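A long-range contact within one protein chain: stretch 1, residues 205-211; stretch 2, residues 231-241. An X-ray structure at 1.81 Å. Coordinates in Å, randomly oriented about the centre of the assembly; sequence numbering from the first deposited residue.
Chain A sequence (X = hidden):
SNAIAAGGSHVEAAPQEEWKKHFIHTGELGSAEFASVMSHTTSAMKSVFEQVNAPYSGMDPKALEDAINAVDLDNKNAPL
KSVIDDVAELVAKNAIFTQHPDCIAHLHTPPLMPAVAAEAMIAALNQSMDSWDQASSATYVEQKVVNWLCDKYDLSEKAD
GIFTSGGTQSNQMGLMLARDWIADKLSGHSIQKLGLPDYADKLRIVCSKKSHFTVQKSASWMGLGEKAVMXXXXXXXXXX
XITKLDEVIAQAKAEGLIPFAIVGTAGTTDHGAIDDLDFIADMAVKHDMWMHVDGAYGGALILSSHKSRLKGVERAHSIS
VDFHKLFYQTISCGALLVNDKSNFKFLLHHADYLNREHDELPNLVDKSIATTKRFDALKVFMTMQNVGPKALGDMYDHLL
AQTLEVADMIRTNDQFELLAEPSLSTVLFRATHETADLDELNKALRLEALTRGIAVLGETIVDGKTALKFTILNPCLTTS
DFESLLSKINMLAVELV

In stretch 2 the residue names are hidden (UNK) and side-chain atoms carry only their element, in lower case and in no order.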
# COMPACT_ATOMS: atom_id res chain seq x y z
N ILE A 205 -13.11 15.28 -17.11
CA ILE A 205 -13.19 13.84 -17.07
C ILE A 205 -14.69 13.47 -17.06
O ILE A 205 -15.48 13.96 -16.22
CB ILE A 205 -12.57 13.29 -15.79
CG1 ILE A 205 -11.10 13.73 -15.65
CG2 ILE A 205 -12.82 11.75 -15.67
CD1 ILE A 205 -10.57 13.66 -14.18
N VAL A 206 -15.07 12.64 -18.00
CA VAL A 206 -16.46 12.23 -18.14
C VAL A 206 -16.66 10.90 -17.40
O VAL A 206 -15.86 9.95 -17.55
CB VAL A 206 -16.83 12.07 -19.67
CG1 VAL A 206 -18.30 11.62 -19.79
CG2 VAL A 206 -16.53 13.32 -20.48
N CYS A 207 -17.68 10.83 -16.55
CA CYS A 207 -18.04 9.58 -15.87
C CYS A 207 -19.55 9.54 -15.61
O CYS A 207 -20.27 10.49 -15.91
CB CYS A 207 -17.24 9.42 -14.57
SG CYS A 207 -17.63 10.63 -13.35
N SER A 208 -20.04 8.43 -15.09
CA SER A 208 -21.47 8.30 -14.83
C SER A 208 -21.72 8.74 -13.40
O SER A 208 -20.80 8.83 -12.59
CB SER A 208 -21.97 6.89 -15.10
OG SER A 208 -21.80 6.05 -13.99
N LYS A 209 -22.98 9.02 -13.09
CA LYS A 209 -23.39 9.28 -11.71
C LYS A 209 -23.11 8.11 -10.75
O LYS A 209 -23.04 8.31 -9.52
CB LYS A 209 -24.86 9.70 -11.68
CG LYS A 209 -25.14 10.92 -12.60
CD LYS A 209 -26.02 11.97 -11.93
CE LYS A 209 -25.14 12.95 -11.13
NZ LYS A 209 -25.95 14.08 -10.52
N LYS A 210 -22.95 6.90 -11.29
CA LYS A 210 -22.67 5.74 -10.44
C LYS A 210 -21.18 5.30 -10.41
O LYS A 210 -20.88 4.22 -9.88
CB LYS A 210 -23.59 4.54 -10.80
CG LYS A 210 -25.08 4.74 -10.57
CD LYS A 210 -25.46 4.69 -9.08
CE LYS A 210 -26.96 4.78 -8.86
NZ LYS A 210 -27.25 5.34 -7.50
N SER A 211 -20.26 6.12 -10.97
CA SER A 211 -18.84 5.77 -10.98
C SER A 211 -18.34 5.88 -9.54
O SER A 211 -18.98 6.55 -8.73
CB SER A 211 -18.02 6.72 -11.87
OG SER A 211 -18.30 6.57 -13.25
N UNK A 231 -20.42 14.66 -15.10
CA UNK A 231 -21.13 13.41 -14.91
C UNK A 231 -22.21 13.24 -15.99
O UNK A 231 -22.78 14.22 -16.50
c UNK A 231 -21.72 13.25 -13.50
o UNK A 231 -22.82 14.15 -13.37
c UNK A 231 -20.68 13.52 -12.39
N UNK A 232 -22.47 12.00 -16.35
CA UNK A 232 -23.52 11.67 -17.30
C UNK A 232 -24.56 10.85 -16.55
O UNK A 232 -24.21 10.04 -15.69
c UNK A 232 -22.94 10.83 -18.49
c UNK A 232 -21.76 11.57 -19.13
c UNK A 232 -24.01 10.53 -19.54
N UNK A 233 -25.84 11.03 -16.90
CA UNK A 233 -26.90 10.29 -16.24
C UNK A 233 -26.66 8.79 -16.35
O UNK A 233 -26.09 8.32 -17.33
c UNK A 233 -28.70 12.04 -16.62
o UNK A 233 -29.60 12.53 -17.33
o UNK A 233 -28.15 12.66 -15.68
c UNK A 233 -28.24 10.61 -16.90
N UNK A 234 -27.07 8.08 -15.30
CA UNK A 234 -27.09 6.64 -15.26
C UNK A 234 -28.51 6.11 -15.54
O UNK A 234 -29.53 6.73 -15.19
c UNK A 234 -26.56 6.12 -13.92
N UNK A 235 -28.56 4.97 -16.21
CA UNK A 235 -29.80 4.23 -16.32
C UNK A 235 -30.21 3.75 -14.93
O UNK A 235 -29.41 3.80 -13.98
o UNK A 235 -30.00 4.28 -19.27
c UNK A 235 -29.58 3.08 -17.27
c UNK A 235 -29.23 3.56 -18.65
n UNK A 235 -28.06 3.18 -19.15
N UNK A 236 -31.46 3.31 -14.80
CA UNK A 236 -31.98 2.74 -13.55
C UNK A 236 -31.17 1.50 -13.11
O UNK A 236 -30.92 1.35 -11.92
c UNK A 236 -33.46 2.40 -13.68
N UNK A 237 -30.73 0.67 -14.05
CA UNK A 237 -29.89 -0.49 -13.70
C UNK A 237 -28.45 -0.13 -13.25
O UNK A 237 -27.66 -1.03 -12.93
o UNK A 237 -28.38 -0.08 -15.99
c UNK A 237 -28.96 -1.18 -16.00
o UNK A 237 -28.84 -2.02 -16.92
c UNK A 237 -29.89 -1.55 -14.83
N UNK A 238 -28.13 1.16 -13.19
CA UNK A 238 -26.81 1.62 -12.75
C UNK A 238 -25.76 1.89 -13.84
O UNK A 238 -24.73 2.50 -13.57
N UNK A 239 -26.01 1.41 -15.07
CA UNK A 239 -25.09 1.64 -16.20
C UNK A 239 -25.14 3.12 -16.68
O UNK A 239 -26.15 3.81 -16.52
c UNK A 239 -25.42 0.69 -17.38
c UNK A 239 -25.36 -0.80 -16.94
o UNK A 239 -26.74 0.95 -17.86
N UNK A 240 -24.06 3.59 -17.29
CA UNK A 240 -24.02 4.95 -17.86
C UNK A 240 -25.09 5.05 -18.97
O UNK A 240 -25.20 4.14 -19.82
c UNK A 240 -22.47 6.68 -18.86
c UNK A 240 -19.54 6.88 -18.48
c UNK A 240 -22.64 5.22 -18.49
se UNK A 240 -20.84 6.95 -19.87
N UNK A 241 -25.89 6.13 -18.96
CA UNK A 241 -26.83 6.37 -20.09
C UNK A 241 -26.11 6.86 -21.35
O UNK A 241 -25.82 8.06 -21.48
o UNK A 241 -30.20 7.89 -20.49
c UNK A 241 -27.99 7.34 -19.72
o UNK A 241 -28.90 6.86 -21.92
c UNK A 241 -29.11 7.37 -20.79
O HOH W 1 -22.12 3.39 -14.31

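Position 231 has three side-chain atoms: one carbon carrying an oxygen and a carbon. Its backbone pairs in parallel with Cys207. The branched carbon with a hydroxyl identifies Thr231. Its CG2 lies 4.3 Å from SG of Cys207, and both side chains point to the same face of the sheet. Its OG1 is 3.4 Å from CE of Lys209, and its CA is 3.2 Å from O of Cys207, a CA-H...O contact.

Position 232 has three carbons, one carrying the other two. There is no polar atom, and one methyl lies 3.5 Å from CG1 of Val206. This is Val232, and the close methyl is CG2. The side chain shares a face of the sheet with that of Ser208.

Position 233 has two carbons, the second carrying two oxygens. The carboxylate makes it Asp233. Its CB points away from stretch 1, but the end of the side chain comes nearer, with OD1 4.4 Å from CD of Lys209. That is too far from a carbon to be more than a loose approach.

Position 234 has a single carbon, which points toward stretch 1 and lies 3.9 Å from CG of Lys210. One carbon means Ala234.

Position 235 has two carbons, the second carrying an oxygen and a nitrogen. It does not touch stretch 1. The amide gives Asn235.

Position 236 has one carbon, pointing away and exposed. It is Ala236.

Position 237 has two carbons and a pair of terminal oxygens, far from stretch 1. It is Asp237.

Position 238 has no side-chain atoms, so it is Gly238. Its phi of 95° and psi of -15° would jam a CB against the carbonyl O of the preceding residue. It closes a type I turn begun at Asn235, with N of Gly238 bonded to O of Asn235 at 3.0 Å. Its own O is 3.6 Å from CB of Lys210.

Position 239 has a carbon carrying an oxygen and a carbon, and it points away. It is Thr239. Its OG1 accepts from ND2 of Asn235 at 2.9 Å and donates to OD1 of Asp237 at 2.7 Å, which ties the turn together.

Position 240 has an unbranched chain of two carbons, a selenium and a carbon. Selenium marks selenomethionine, Met240. Its CE lies 3.8 Å from N of Ser208, and its CG is 3.8 Å from CB of Ser208.

Position 241 has two carbons, the second carrying two oxygens, with no contact across. It is Asp241. Its N bonds to O of Asp233 at 2.7 Å, joining the two ends of the loop.

The contact is a short parallel strand pairing continued by a loop. N of Val232 donates to O of Cys207 at 2.7 Å, and N of Lys209 donates to O of Val232 at 3.1 Å. Val232 thus bonds on both sides of Ser208. Farther on, one water accepts from OG of Ser208 at 2.7 Å and donates to O of Gly238 at 2.9 Å, bridging strand end and turn.

Stretch 2 231-241: TVDANADGTMD
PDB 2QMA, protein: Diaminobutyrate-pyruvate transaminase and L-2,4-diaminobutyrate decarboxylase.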